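Local atomic coordinates of phosphatidylinositol-specific phospholipase C (Listeria monocytogenes, PDB entry 2PLC), a protein that belongs to the bacterial phosphatidylinositol-specific phospholipases C and folds as a TIM-type barrel of parallel strands and helices. Residues N15-T27 with V249-E261. Numbering follows the deposited sequence.
Sequences NLAALSIPGTHDT and VRGLGILIMDFPE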
loop_
_atom_site.group_PDB
_atom_site.type_symbol
_atom_site.label_atom_id
_atom_site.label_comp_id
_atom_site.label_asym_id
_atom_site.label_seq_id
_atom_site.Cartn_x
_atom_site.Cartn_y
_atom_site.Cartn_z
ATOM N N ASN A 15 12.076 -12.616 3.310
ATOM C CA ASN A 15 11.489 -11.618 4.196
ATOM C C ASN A 15 10.759 -10.564 3.365
ATOM O O ASN A 15 11.130 -10.281 2.226
ATOM C CB ASN A 15 12.561 -10.960 5.063
ATOM C CG ASN A 15 11.970 -10.130 6.186
ATOM O OD1 ASN A 15 11.766 -8.929 6.043
ATOM N ND2 ASN A 15 11.685 -10.772 7.308
ATOM N N LEU A 16 9.708 -9.998 3.936
ATOM C CA LEU A 16 8.923 -8.994 3.239
ATOM C C LEU A 16 9.753 -7.756 2.895
ATOM O O LEU A 16 9.514 -7.111 1.878
ATOM C CB LEU A 16 7.713 -8.603 4.092
ATOM C CG LEU A 16 6.328 -8.565 3.443
ATOM C CD1 LEU A 16 6.023 -9.881 2.744
ATOM C CD2 LEU A 16 5.293 -8.295 4.516
ATOM N N ALA A 17 10.743 -7.445 3.730
ATOM C CA ALA A 17 11.606 -6.277 3.515
ATOM C C ALA A 17 12.618 -6.469 2.390
ATOM O O ALA A 17 13.208 -5.506 1.898
ATOM C CB ALA A 17 12.318 -5.909 4.799
ATOM N N ALA A 18 12.813 -7.718 1.984
ATOM C CA ALA A 18 13.744 -8.051 0.915
ATOM C C ALA A 18 13.083 -8.028 -0.465
ATOM O O ALA A 18 13.689 -8.451 -1.453
ATOM C CB ALA A 18 14.342 -9.420 1.173
ATOM N N LEU A 19 11.864 -7.500 -0.543
ATOM C CA LEU A 19 11.130 -7.463 -1.810
ATOM C C LEU A 19 10.919 -6.088 -2.429
ATOM O O LEU A 19 11.052 -5.057 -1.768
ATOM C CB LEU A 19 9.749 -8.104 -1.632
ATOM C CG LEU A 19 9.623 -9.554 -1.176
ATOM C CD1 LEU A 19 8.159 -9.877 -0.927
ATOM C CD2 LEU A 19 10.200 -10.475 -2.221
ATOM N N SER A 20 10.586 -6.104 -3.717
ATOM C CA SER A 20 10.255 -4.911 -4.486
ATOM C C SER A 20 8.751 -5.092 -4.714
ATOM O O SER A 20 8.320 -5.993 -5.437
ATOM C CB SER A 20 11.002 -4.894 -5.816
ATOM O OG SER A 20 12.396 -4.815 -5.592
ATOM N N ILE A 21 7.953 -4.261 -4.057
ATOM C CA ILE A 21 6.502 -4.385 -4.149
ATOM C C ILE A 21 5.800 -3.188 -4.774
ATOM O O ILE A 21 6.073 -2.049 -4.403
ATOM C CB ILE A 21 5.918 -4.603 -2.735
ATOM C CG1 ILE A 21 6.614 -5.795 -2.066
ATOM C CG2 ILE A 21 4.411 -4.812 -2.801
ATOM C CD1 ILE A 21 6.336 -5.920 -0.588
ATOM N N PRO A 22 4.904 -3.435 -5.751
ATOM C CA PRO A 22 4.141 -2.379 -6.434
ATOM C C PRO A 22 2.943 -2.042 -5.547
ATOM O O PRO A 22 2.281 -2.946 -5.027
ATOM C CB PRO A 22 3.643 -3.067 -7.715
ATOM C CG PRO A 22 4.401 -4.376 -7.786
ATOM C CD PRO A 22 4.618 -4.746 -6.356
ATOM N N GLY A 23 2.664 -0.755 -5.372
ATOM C CA GLY A 23 1.533 -0.350 -4.553
ATOM C C GLY A 23 0.825 0.833 -5.173
ATOM O O GLY A 23 1.342 1.439 -6.106
ATOM N N THR A 24 -0.359 1.158 -4.669
ATOM C CA THR A 24 -1.120 2.290 -5.183
ATOM C C THR A 24 -1.410 3.305 -4.077
ATOM O O THR A 24 -1.650 2.938 -2.919
ATOM C CB THR A 24 -2.459 1.843 -5.784
ATOM O OG1 THR A 24 -3.119 0.968 -4.862
ATOM C CG2 THR A 24 -2.257 1.138 -7.108
ATOM N N HIS A 25 -1.344 4.584 -4.435
ATOM C CA HIS A 25 -1.623 5.667 -3.503
ATOM C C HIS A 25 -3.107 5.985 -3.642
ATOM O O HIS A 25 -3.618 6.069 -4.762
ATOM C CB HIS A 25 -0.775 6.895 -3.851
ATOM C CG HIS A 25 -1.229 8.157 -3.190
ATOM N ND1 HIS A 25 -1.700 9.240 -3.902
ATOM C CD2 HIS A 25 -1.286 8.513 -1.885
ATOM C CE1 HIS A 25 -2.024 10.207 -3.066
ATOM N NE2 HIS A 25 -1.783 9.792 -1.835
ATOM N N ASP A 26 -3.797 6.120 -2.510
ATOM C CA ASP A 26 -5.232 6.416 -2.488
ATOM C C ASP A 26 -5.974 5.464 -3.431
ATOM O O ASP A 26 -6.697 5.871 -4.346
ATOM C CB ASP A 26 -5.474 7.872 -2.878
ATOM C CG ASP A 26 -6.696 8.459 -2.213
ATOM O OD1 ASP A 26 -7.506 7.719 -1.605
ATOM O OD2 ASP A 26 -6.831 9.688 -2.300
ATOM N N THR A 27 -5.754 4.184 -3.174
ATOM C CA THR A 27 -6.307 3.070 -3.917
ATOM C C THR A 27 -7.738 3.194 -4.447
ATOM O O THR A 27 -7.995 2.872 -5.608
ATOM C CB THR A 27 -6.215 1.802 -3.055
ATOM O OG1 THR A 27 -4.855 1.623 -2.621
ATOM C CG2 THR A 27 -6.685 0.573 -3.841
ATOM N N VAL A 249 20.505 -5.693 -8.566
ATOM C CA VAL A 249 20.081 -5.032 -7.336
ATOM C C VAL A 249 18.586 -5.243 -7.089
ATOM O O VAL A 249 17.749 -4.747 -7.847
ATOM C CB VAL A 249 20.385 -3.526 -7.379
ATOM C CG1 VAL A 249 20.062 -2.888 -6.039
ATOM C CG2 VAL A 249 21.843 -3.299 -7.739
ATOM N N ARG A 250 18.267 -5.983 -6.024
ATOM C CA ARG A 250 16.887 -6.296 -5.648
ATOM C C ARG A 250 16.463 -5.671 -4.316
ATOM O O ARG A 250 17.251 -4.999 -3.646
ATOM C CB ARG A 250 16.695 -7.811 -5.537
ATOM C CG ARG A 250 16.798 -8.597 -6.826
ATOM C CD ARG A 250 18.225 -8.932 -7.180
ATOM N NE ARG A 250 18.315 -10.227 -7.847
ATOM C CZ ARG A 250 18.414 -10.400 -9.163
ATOM N NH1 ARG A 250 18.438 -9.356 -9.982
ATOM N NH2 ARG A 250 18.487 -11.625 -9.663
ATOM N N GLY A 251 15.208 -5.926 -3.936
ATOM C CA GLY A 251 14.665 -5.433 -2.675
ATOM C C GLY A 251 14.560 -3.930 -2.528
ATOM O O GLY A 251 14.984 -3.370 -1.521
ATOM N N LEU A 252 13.913 -3.295 -3.498
ATOM C CA LEU A 252 13.753 -1.847 -3.516
ATOM C C LEU A 252 12.641 -1.319 -2.613
ATOM O O LEU A 252 12.433 -0.112 -2.523
ATOM C CB LEU A 252 13.526 -1.381 -4.952
ATOM C CG LEU A 252 14.540 -1.873 -5.989
ATOM C CD1 LEU A 252 14.170 -1.334 -7.355
ATOM C CD2 LEU A 252 15.951 -1.453 -5.605
ATOM N N GLY A 253 11.933 -2.217 -1.940
ATOM C CA GLY A 253 10.856 -1.795 -1.061
ATOM C C GLY A 253 9.543 -1.617 -1.799
ATOM O O GLY A 253 9.368 -2.112 -2.911
ATOM N N ILE A 254 8.628 -0.882 -1.179
ATOM C CA ILE A 254 7.306 -0.630 -1.742
ATOM C C ILE A 254 7.247 0.675 -2.533
ATOM O O ILE A 254 7.429 1.762 -1.980
ATOM C CB ILE A 254 6.243 -0.600 -0.631
ATOM C CG1 ILE A 254 6.366 -1.862 0.227
ATOM C CG2 ILE A 254 4.849 -0.520 -1.244
ATOM C CD1 ILE A 254 5.595 -1.810 1.508
ATOM N N LEU A 255 7.016 0.546 -3.835
ATOM C CA LEU A 255 6.921 1.686 -4.745
ATOM C C LEU A 255 5.437 1.997 -4.923
ATOM O O LEU A 255 4.710 1.274 -5.610
ATOM C CB LEU A 255 7.605 1.352 -6.079
ATOM C CG LEU A 255 9.101 1.001 -5.935
ATOM C CD1 LEU A 255 9.718 0.636 -7.274
ATOM C CD2 LEU A 255 9.855 2.171 -5.309
ATOM N N ILE A 256 5.008 3.076 -4.272
ATOM C CA ILE A 256 3.616 3.516 -4.242
ATOM C C ILE A 256 3.294 4.566 -5.311
ATOM O O ILE A 256 3.763 5.704 -5.241
ATOM C CB ILE A 256 3.292 4.032 -2.819
ATOM C CG1 ILE A 256 3.859 3.044 -1.784
ATOM C CG2 ILE A 256 1.803 4.150 -2.625
ATOM C CD1 ILE A 256 3.798 3.528 -0.376
ATOM N N MET A 257 2.414 4.198 -6.243
ATOM C CA MET A 257 2.077 5.059 -7.370
ATOM C C MET A 257 0.623 5.471 -7.604
ATOM O O MET A 257 -0.326 4.873 -7.078
ATOM C CB MET A 257 2.548 4.374 -8.661
ATOM C CG MET A 257 3.962 3.836 -8.629
ATOM S SD MET A 257 4.271 2.644 -9.926
ATOM C CE MET A 257 3.644 1.141 -9.150
ATOM N N ASP A 258 0.488 6.512 -8.423
ATOM C CA ASP A 258 -0.791 7.033 -8.890
ATOM C C ASP A 258 -0.773 6.586 -10.348
ATOM O O ASP A 258 0.291 6.570 -10.972
ATOM C CB ASP A 258 -0.819 8.561 -8.893
ATOM C CG ASP A 258 -1.066 9.153 -7.531
ATOM O OD1 ASP A 258 -1.643 8.468 -6.659
ATOM O OD2 ASP A 258 -0.696 10.331 -7.345
ATOM N N PHE A 259 -1.930 6.180 -10.867
ATOM C CA PHE A 259 -2.075 5.747 -12.257
ATOM C C PHE A 259 -0.987 4.801 -12.789
ATOM O O PHE A 259 -0.387 5.059 -13.833
ATOM C CB PHE A 259 -2.167 6.974 -13.178
ATOM C CG PHE A 259 -3.318 7.884 -12.870
ATOM C CD1 PHE A 259 -4.601 7.564 -13.287
ATOM C CD2 PHE A 259 -3.112 9.081 -12.198
ATOM C CE1 PHE A 259 -5.666 8.426 -13.041
ATOM C CE2 PHE A 259 -4.163 9.947 -11.948
ATOM C CZ PHE A 259 -5.446 9.623 -12.370
ATOM N N PRO A 260 -0.711 3.695 -12.079
ATOM C CA PRO A 260 0.325 2.797 -12.591
ATOM C C PRO A 260 -0.155 2.004 -13.795
ATOM O O PRO A 260 -1.312 1.595 -13.855
ATOM C CB PRO A 260 0.574 1.871 -11.407
ATOM C CG PRO A 260 -0.787 1.782 -10.769
ATOM C CD PRO A 260 -1.228 3.221 -10.785
ATOM N N GLU A 261 0.731 1.820 -14.767
ATOM C CA GLU A 261 0.411 1.042 -15.957
ATOM C C GLU A 261 0.783 -0.420 -15.729
ATOM O O GLU A 261 1.675 -0.725 -14.934
ATOM C CB GLU A 261 1.154 1.590 -17.168
ATOM C CG GLU A 261 0.704 2.977 -17.554
ATOM C CD GLU A 261 1.320 3.440 -18.849
ATOM O OE1 GLU A 261 2.528 3.776 -18.849
ATOM O OE2 GLU A 261 0.594 3.464 -19.867
HETATM O O HOH W 1 13.878 -8.622 -4.362
#
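H25 turns its CG anti to the backbone N (chi1 165°), while D258 sets its carboxyl carbon beside its own N, and the two side chains run alongside each other just past the C-terminal ends of their strands. There H25 ND1 donates to D258 OD1 at 2.9 Å, reaching the syn lone pair. The oxygen lies in the ring plane, yet ring and carboxylate planes are 47° apart, and D26 CB sits over one ring face. This His-carboxylate bond, with D26 CB over the face, would restrict rotation of the imidazole. Behind it, strands 20-24 and 253-257 pair in parallel register. I21 N donates to G253 O and I21 O accepts from L255 N, each at 2.8 Å; G23 repeats the pattern with L255 and M257, and H25 N closes the ladder on M257 O. On one face of the sheet I21 and I254 lie side by side, I21 CB 4.1 Å from I254 CG1. G23, the bridge partner of I256, has no side chain on this face; a CB there would come within 3.5 Å of I254 CG2. I256 CG2 reaches T24 C at 3.6 Å. At the other end S20 OG takes a nearly straight bond from L252 N (3.0 Å, 169°) and also bonds N271, tying the turn before strand 253-257 to the chain's C-terminal tail. As expected of a TIM-type barrel, the pair forms part of the inner wall: strand 212-216 flanks 253-257, P22 and T24 bond through their backbones to R59 and Y60, at the start of strand 60-65, and helix 262-269 packs on P22, L255 and M257.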